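Long-range contact in LbaCas13a H328A (C2c2) (Lachnospiraceae bacterium NK4A179, PDB 5WLH), which binds and probably processes CRISPR precursor RNA and, guided by it, cleaves RNA as a type VI CRISPR nuclease: residues 272-283 with 395-406. Residues are numbered along the deposited sequence; the frame is centred on the assembly and turned at random.
Sequences KRSAEKEAFKKF and FDDKMLNMFFIH. With nucleotides of chain B.
Glu276 reaches across to His406, whose ring ND1 donates to OE1 of Glu276 at 2.6 Å. The bond is nearly straight (159°) and uses the syn lone pair, with carboxylate and imidazole almost coplanar. CG of Glu276 lies anti to its carbonyl carbon (chi1 -70°) and the chain then runs extended, a long knob among Met399, Met402, Phe403 and His406. Small Ala279 suits the close crossing of the helical segments 272-283 and 398-406, inclined at 100°: its CB sits 3.5 Å from Leu400 N. Beyond it Phe280, Phe283, Phe395, Phe403 and Phe404 form an aromatic cluster, flat rings filling the apolar side by face and edge. Phe280 CB makes a CH-pi contact over the Phe403 face, and the Phe404 edge meets the Phe283 face in a T-shaped pair. Asp397 N-caps the second helix through its OD1, and a water donates to both its OD2 and Ala279 O.

Outward, Glu276 holds the His406 ring at its edge, while G15 of chain B lies over one face, its N1 offset toward the rim. Arg273 NH2 donates to N7 of that guanine (3.2 Å); NH1 and NH2 both grip OP2 of A14 of chain B, and NH1 also OP2 of A13 of chain B. Replacing His406 with an alanine would probably leave the buried Glu276 carboxylate without its donor and the guanine without its flat neighbour. By accepting from ND1, the carboxylate fixes the ring's rotation, its face toward G15.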
loop_
_atom_site.group_PDB
_atom_site.type_symbol
_atom_site.label_atom_id
_atom_site.label_comp_id
_atom_site.label_asym_id
_atom_site.label_seq_id
_atom_site.Cartn_x
_atom_site.Cartn_y
_atom_site.Cartn_z
ATOM N N LYS A 272 11.925 35.204 -2.647
ATOM C CA LYS A 272 13.184 34.567 -3.018
ATOM C C LYS A 272 12.964 33.088 -3.305
ATOM O O LYS A 272 13.502 32.545 -4.274
ATOM C CB LYS A 272 14.212 34.728 -1.898
ATOM C CG LYS A 272 14.850 36.111 -1.803
ATOM C CD LYS A 272 16.040 36.109 -0.842
ATOM C CE LYS A 272 15.581 35.969 0.607
ATOM N NZ LYS A 272 16.714 36.012 1.582
ATOM N N ARG A 273 12.168 32.431 -2.461
ATOM C CA ARG A 273 11.914 31.006 -2.639
ATOM C C ARG A 273 11.176 30.752 -3.943
ATOM O O ARG A 273 11.525 29.830 -4.695
ATOM C CB ARG A 273 11.119 30.467 -1.450
ATOM C CG ARG A 273 11.136 28.957 -1.290
ATOM C CD ARG A 273 10.364 28.558 -0.008
ATOM N NE ARG A 273 10.705 29.487 1.070
ATOM C CZ ARG A 273 9.831 30.255 1.713
ATOM N NH1 ARG A 273 8.527 30.195 1.440
ATOM N NH2 ARG A 273 10.267 31.094 2.646
ATOM N N SER A 274 10.161 31.571 -4.234
ATOM C CA SER A 274 9.446 31.436 -5.500
ATOM C C SER A 274 10.376 31.640 -6.689
ATOM O O SER A 274 10.252 30.953 -7.708
ATOM C CB SER A 274 8.288 32.432 -5.551
ATOM O OG SER A 274 7.212 31.975 -4.744
ATOM N N ALA A 275 11.306 32.589 -6.587
ATOM C CA ALA A 275 12.214 32.840 -7.704
ATOM C C ALA A 275 13.152 31.663 -7.927
ATOM O O ALA A 275 13.462 31.314 -9.076
ATOM C CB ALA A 275 13.005 34.125 -7.464
ATOM N N GLU A 276 13.599 31.022 -6.841
ATOM C CA GLU A 276 14.413 29.825 -6.999
ATOM C C GLU A 276 13.612 28.726 -7.671
ATOM O O GLU A 276 14.134 27.992 -8.518
ATOM C CB GLU A 276 14.940 29.364 -5.643
ATOM C CG GLU A 276 16.005 30.319 -5.075
ATOM C CD GLU A 276 16.562 29.855 -3.739
ATOM O OE1 GLU A 276 16.506 28.638 -3.462
ATOM O OE2 GLU A 276 17.062 30.709 -2.967
ATOM N N LYS A 277 12.343 28.589 -7.280
ATOM C CA LYS A 277 11.474 27.570 -7.861
ATOM C C LYS A 277 11.247 27.828 -9.347
ATOM O O LYS A 277 11.316 26.903 -10.175
ATOM C CB LYS A 277 10.144 27.562 -7.110
ATOM C CG LYS A 277 9.171 26.484 -7.579
ATOM C CD LYS A 277 9.727 25.106 -7.329
ATOM C CE LYS A 277 8.603 24.109 -7.031
ATOM N NZ LYS A 277 7.909 24.360 -5.732
ATOM N N GLU A 278 10.975 29.082 -9.705
ATOM C CA GLU A 278 10.862 29.427 -11.124
ATOM C C GLU A 278 12.138 29.077 -11.876
ATOM O O GLU A 278 12.090 28.664 -13.038
ATOM C CB GLU A 278 10.539 30.912 -11.283
ATOM C CG GLU A 278 9.124 31.320 -10.877
ATOM C CD GLU A 278 8.049 30.978 -11.913
ATOM O OE1 GLU A 278 8.361 30.374 -12.958
ATOM O OE2 GLU A 278 6.871 31.329 -11.673
ATOM N N ALA A 279 13.298 29.240 -11.233
ATOM C CA ALA A 279 14.545 28.908 -11.904
ATOM C C ALA A 279 14.621 27.417 -12.172
ATOM O O ALA A 279 15.093 26.992 -13.233
ATOM C CB ALA A 279 15.755 29.351 -11.072
ATOM N N PHE A 280 14.145 26.608 -11.224
ATOM C CA PHE A 280 14.170 25.171 -11.430
ATOM C C PHE A 280 13.149 24.755 -12.480
ATOM O O PHE A 280 13.401 23.840 -13.266
ATOM C CB PHE A 280 13.907 24.432 -10.116
ATOM C CG PHE A 280 13.974 22.943 -10.268
ATOM C CD1 PHE A 280 15.192 22.313 -10.454
ATOM C CD2 PHE A 280 12.818 22.185 -10.305
ATOM C CE1 PHE A 280 15.272 20.949 -10.632
ATOM C CE2 PHE A 280 12.894 20.809 -10.487
ATOM C CZ PHE A 280 14.111 20.192 -10.643
ATOM N N LYS A 281 11.986 25.408 -12.497
ATOM C CA LYS A 281 11.029 25.181 -13.579
ATOM C C LYS A 281 11.682 25.390 -14.939
ATOM O O LYS A 281 11.449 24.621 -15.887
ATOM C CB LYS A 281 9.836 26.119 -13.401
ATOM C CG LYS A 281 8.814 26.030 -14.505
ATOM C CD LYS A 281 7.428 26.166 -13.904
ATOM C CE LYS A 281 7.009 27.600 -13.797
ATOM N NZ LYS A 281 6.826 28.170 -15.150
ATOM N N LYS A 282 12.535 26.411 -15.046
ATOM C CA LYS A 282 13.250 26.636 -16.293
ATOM C C LYS A 282 14.267 25.532 -16.543
ATOM O O LYS A 282 14.433 25.090 -17.682
ATOM C CB LYS A 282 13.928 28.011 -16.289
ATOM C CG LYS A 282 14.794 28.228 -17.537
ATOM C CD LYS A 282 15.110 29.697 -17.761
ATOM C CE LYS A 282 16.122 29.862 -18.891
ATOM N NZ LYS A 282 17.519 29.738 -18.390
ATOM N N PHE A 283 14.938 25.058 -15.486
ATOM C CA PHE A 283 15.816 23.902 -15.625
ATOM C C PHE A 283 15.076 22.720 -16.237
ATOM O O PHE A 283 15.603 22.035 -17.120
ATOM C CB PHE A 283 16.408 23.515 -14.264
ATOM C CG PHE A 283 17.231 22.253 -14.285
ATOM C CD1 PHE A 283 16.647 21.007 -14.063
ATOM C CD2 PHE A 283 18.594 22.309 -14.485
ATOM C CE1 PHE A 283 17.406 19.860 -14.073
ATOM C CE2 PHE A 283 19.362 21.164 -14.489
ATOM C CZ PHE A 283 18.769 19.927 -14.291
ATOM N N PHE A 395 25.438 26.919 -12.783
ATOM C CA PHE A 395 24.493 27.470 -13.737
ATOM C C PHE A 395 24.641 28.985 -13.829
ATOM O O PHE A 395 25.020 29.658 -12.861
ATOM C CB PHE A 395 23.068 27.064 -13.359
ATOM C CG PHE A 395 22.849 25.574 -13.413
ATOM C CD1 PHE A 395 22.640 24.929 -14.620
ATOM C CD2 PHE A 395 22.903 24.810 -12.255
ATOM C CE1 PHE A 395 22.457 23.540 -14.661
ATOM C CE2 PHE A 395 22.721 23.447 -12.292
ATOM C CZ PHE A 395 22.500 22.803 -13.498
ATOM N N ASP A 396 24.373 29.519 -15.029
ATOM C CA ASP A 396 24.361 30.970 -15.205
ATOM C C ASP A 396 23.318 31.631 -14.317
ATOM O O ASP A 396 23.499 32.772 -13.888
ATOM C CB ASP A 396 24.074 31.353 -16.660
ATOM C CG ASP A 396 25.137 30.873 -17.631
ATOM O OD1 ASP A 396 26.211 30.406 -17.190
ATOM O OD2 ASP A 396 24.886 30.974 -18.856
ATOM N N ASP A 397 22.201 30.955 -14.070
ATOM C CA ASP A 397 21.119 31.538 -13.291
ATOM C C ASP A 397 21.448 31.365 -11.814
ATOM O O ASP A 397 21.436 30.241 -11.299
ATOM C CB ASP A 397 19.795 30.873 -13.651
ATOM C CG ASP A 397 18.602 31.603 -13.085
ATOM O OD1 ASP A 397 18.753 32.361 -12.103
ATOM O OD2 ASP A 397 17.496 31.412 -13.630
ATOM N N LYS A 398 21.755 32.479 -11.144
ATOM C CA LYS A 398 22.093 32.439 -9.723
ATOM C C LYS A 398 20.983 31.795 -8.908
ATOM O O LYS A 398 21.256 31.085 -7.937
ATOM C CB LYS A 398 22.357 33.850 -9.202
ATOM C CG LYS A 398 23.396 34.625 -10.009
ATOM C CD LYS A 398 24.497 35.197 -9.124
ATOM C CE LYS A 398 25.813 35.352 -9.888
ATOM N NZ LYS A 398 26.468 34.038 -10.190
ATOM N N MET A 399 19.724 32.050 -9.271
ATOM C CA MET A 399 18.625 31.503 -8.486
ATOM C C MET A 399 18.523 29.990 -8.645
ATOM O O MET A 399 18.016 29.310 -7.743
ATOM C CB MET A 399 17.313 32.183 -8.864
ATOM C CG MET A 399 17.222 33.640 -8.378
ATOM S SD MET A 399 17.899 33.912 -6.715
ATOM C CE MET A 399 16.389 34.108 -5.751
ATOM N N LEU A 400 19.001 29.453 -9.770
ATOM C CA LEU A 400 19.019 28.004 -9.944
ATOM C C LEU A 400 20.111 27.361 -9.095
ATOM O O LEU A 400 19.898 26.300 -8.507
ATOM C CB LEU A 400 19.193 27.642 -11.418
ATOM C CG LEU A 400 19.209 26.141 -11.713
ATOM C CD1 LEU A 400 17.919 25.498 -11.220
ATOM C CD2 LEU A 400 19.411 25.872 -13.202
ATOM N N ASN A 401 21.287 27.984 -9.017
ATOM C CA ASN A 401 22.314 27.482 -8.115
ATOM C C ASN A 401 21.823 27.492 -6.675
ATOM O O ASN A 401 22.081 26.551 -5.920
ATOM C CB ASN A 401 23.586 28.314 -8.249
ATOM C CG ASN A 401 24.205 28.218 -9.636
ATOM O OD1 ASN A 401 24.257 27.137 -10.236
ATOM N ND2 ASN A 401 24.679 29.354 -10.153
ATOM N N MET A 402 21.115 28.550 -6.285
ATOM C CA MET A 402 20.586 28.633 -4.934
ATOM C C MET A 402 19.485 27.604 -4.718
ATOM O O MET A 402 19.388 27.020 -3.634
ATOM C CB MET A 402 20.059 30.038 -4.647
ATOM C CG MET A 402 21.143 31.101 -4.448
ATOM S SD MET A 402 22.279 30.677 -3.110
ATOM C CE MET A 402 21.158 30.659 -1.739
ATOM N N PHE A 403 18.636 27.374 -5.728
ATOM C CA PHE A 403 17.633 26.323 -5.581
ATOM C C PHE A 403 18.303 24.998 -5.261
ATOM O O PHE A 403 17.879 24.270 -4.361
ATOM C CB PHE A 403 16.786 26.189 -6.848
ATOM C CG PHE A 403 15.703 25.156 -6.722
ATOM C CD1 PHE A 403 14.508 25.476 -6.097
ATOM C CD2 PHE A 403 15.901 23.854 -7.176
ATOM C CE1 PHE A 403 13.516 24.516 -5.941
ATOM C CE2 PHE A 403 14.910 22.888 -7.029
ATOM C CZ PHE A 403 13.713 23.226 -6.420
ATOM N N PHE A 404 19.356 24.672 -5.999
ATOM C CA PHE A 404 20.034 23.408 -5.795
ATOM C C PHE A 404 20.761 23.384 -4.453
ATOM O O PHE A 404 20.726 22.376 -3.745
ATOM C CB PHE A 404 20.994 23.151 -6.961
ATOM C CG PHE A 404 20.321 22.550 -8.168
ATOM C CD1 PHE A 404 19.496 21.435 -8.037
ATOM C CD2 PHE A 404 20.479 23.120 -9.426
ATOM C CE1 PHE A 404 18.856 20.891 -9.153
ATOM C CE2 PHE A 404 19.860 22.565 -10.546
ATOM C CZ PHE A 404 19.039 21.458 -10.406
ATOM N N ILE A 405 21.415 24.484 -4.075
ATOM C CA ILE A 405 22.090 24.498 -2.777
ATOM C C ILE A 405 21.081 24.302 -1.647
ATOM O O ILE A 405 21.353 23.595 -0.666
ATOM C CB ILE A 405 22.898 25.793 -2.606
ATOM C CG1 ILE A 405 24.114 25.755 -3.535
ATOM C CG2 ILE A 405 23.377 25.952 -1.146
ATOM C CD1 ILE A 405 24.735 27.086 -3.770
ATOM N N HIS A 406 19.892 24.888 -1.786
ATOM C CA HIS A 406 18.834 24.662 -0.801
ATOM C C HIS A 406 18.363 23.212 -0.801
ATOM O O HIS A 406 18.084 22.654 0.270
ATOM C CB HIS A 406 17.661 25.600 -1.056
ATOM C CG HIS A 406 17.848 26.961 -0.460
ATOM N ND1 HIS A 406 17.650 28.122 -1.175
ATOM C CD2 HIS A 406 18.225 27.344 0.784
ATOM C CE1 HIS A 406 17.895 29.163 -0.396
ATOM N NE2 HIS A 406 18.240 28.718 0.800
ATOM P P G B 15 11.565 34.227 7.761
ATOM O OP1 G B 15 11.599 35.293 8.807
ATOM O OP2 G B 15 11.052 34.549 6.400
ATOM O "O5'" G B 15 12.996 33.575 7.612
ATOM C "C5'" G B 15 13.722 33.195 8.767
ATOM C "C4'" G B 15 14.827 32.236 8.431
ATOM O "O4'" G B 15 14.276 31.025 7.855
ATOM C "C3'" G B 15 15.839 32.713 7.404
ATOM O "O3'" G B 15 16.813 33.554 8.002
ATOM C "C2'" G B 15 16.410 31.403 6.883
ATOM O "O2'" G B 15 17.349 30.877 7.810
ATOM C "C1'" G B 15 15.171 30.502 6.901
ATOM N N9 G B 15 14.504 30.473 5.587
ATOM C C8 G B 15 13.591 31.383 5.109
ATOM N N7 G B 15 13.185 31.118 3.895
ATOM C C5 G B 15 13.878 29.965 3.555
ATOM C C6 G B 15 13.844 29.214 2.358
ATOM O O6 G B 15 13.166 29.445 1.350
ATOM N N1 G B 15 14.703 28.125 2.410
ATOM C C2 G B 15 15.480 27.791 3.493
ATOM N N2 G B 15 16.238 26.694 3.363
ATOM N N3 G B 15 15.520 28.485 4.622
ATOM C C4 G B 15 14.703 29.555 4.583
ATOM P P A B 14 7.134 32.555 4.617
ATOM O OP1 A B 14 6.797 33.972 4.894
ATOM O OP2 A B 14 7.705 32.215 3.298
ATOM O "O5'" A B 14 8.132 32.003 5.722
ATOM C "C5'" A B 14 7.873 32.225 7.102
ATOM C "C4'" A B 14 8.896 31.522 7.950
ATOM O "O4'" A B 14 8.863 30.102 7.677
ATOM C "C3'" A B 14 10.341 31.914 7.701
ATOM O "O3'" A B 14 10.689 33.069 8.430
ATOM C "C2'" A B 14 11.106 30.693 8.175
ATOM O "O2'" A B 14 11.178 30.707 9.598
ATOM C "C1'" A B 14 10.158 29.564 7.782
ATOM N N9 A B 14 10.499 28.914 6.507
ATOM C C8 A B 14 9.876 29.099 5.298
ATOM N N7 A B 14 10.388 28.354 4.367
ATOM C C5 A B 14 11.382 27.631 4.991
ATOM C C6 A B 14 12.278 26.658 4.527
ATOM N N6 A B 14 12.305 26.235 3.252
ATOM N N1 A B 14 13.147 26.134 5.415
ATOM C C2 A B 14 13.121 26.546 6.688
ATOM N N3 A B 14 12.316 27.456 7.236
ATOM C C4 A B 14 11.463 27.964 6.326
ATOM P P A B 13 5.274 29.164 0.511
ATOM O OP1 A B 13 5.039 30.486 -0.095
ATOM O OP2 A B 13 6.527 28.430 0.200
ATOM O "O5'" A B 13 5.305 29.281 2.099
ATOM C "C5'" A B 13 4.235 29.888 2.811
ATOM C "C4'" A B 13 4.470 29.790 4.302
ATOM O "O4'" A B 13 4.515 28.397 4.691
ATOM C "C3'" A B 13 5.800 30.336 4.781
ATOM O "O3'" A B 13 5.793 31.744 4.924
ATOM C "C2'" A B 13 6.017 29.581 6.078
ATOM O "O2'" A B 13 5.186 30.117 7.099
ATOM C "C1'" A B 13 5.481 28.207 5.701
ATOM N N9 A B 13 6.530 27.312 5.181
ATOM C C8 A B 13 6.751 26.900 3.881
ATOM N N7 A B 13 7.759 26.055 3.768
ATOM C C5 A B 13 8.231 25.919 5.070
ATOM C C6 A B 13 9.291 25.178 5.627
ATOM N N6 A B 13 10.104 24.387 4.923
ATOM N N1 A B 13 9.485 25.286 6.955
ATOM C C2 A B 13 8.677 26.070 7.683
ATOM N N3 A B 13 7.644 26.804 7.282
ATOM C C4 A B 13 7.481 26.677 5.946
HETATM O O HOH W 1 16.919 28.519 -14.429
#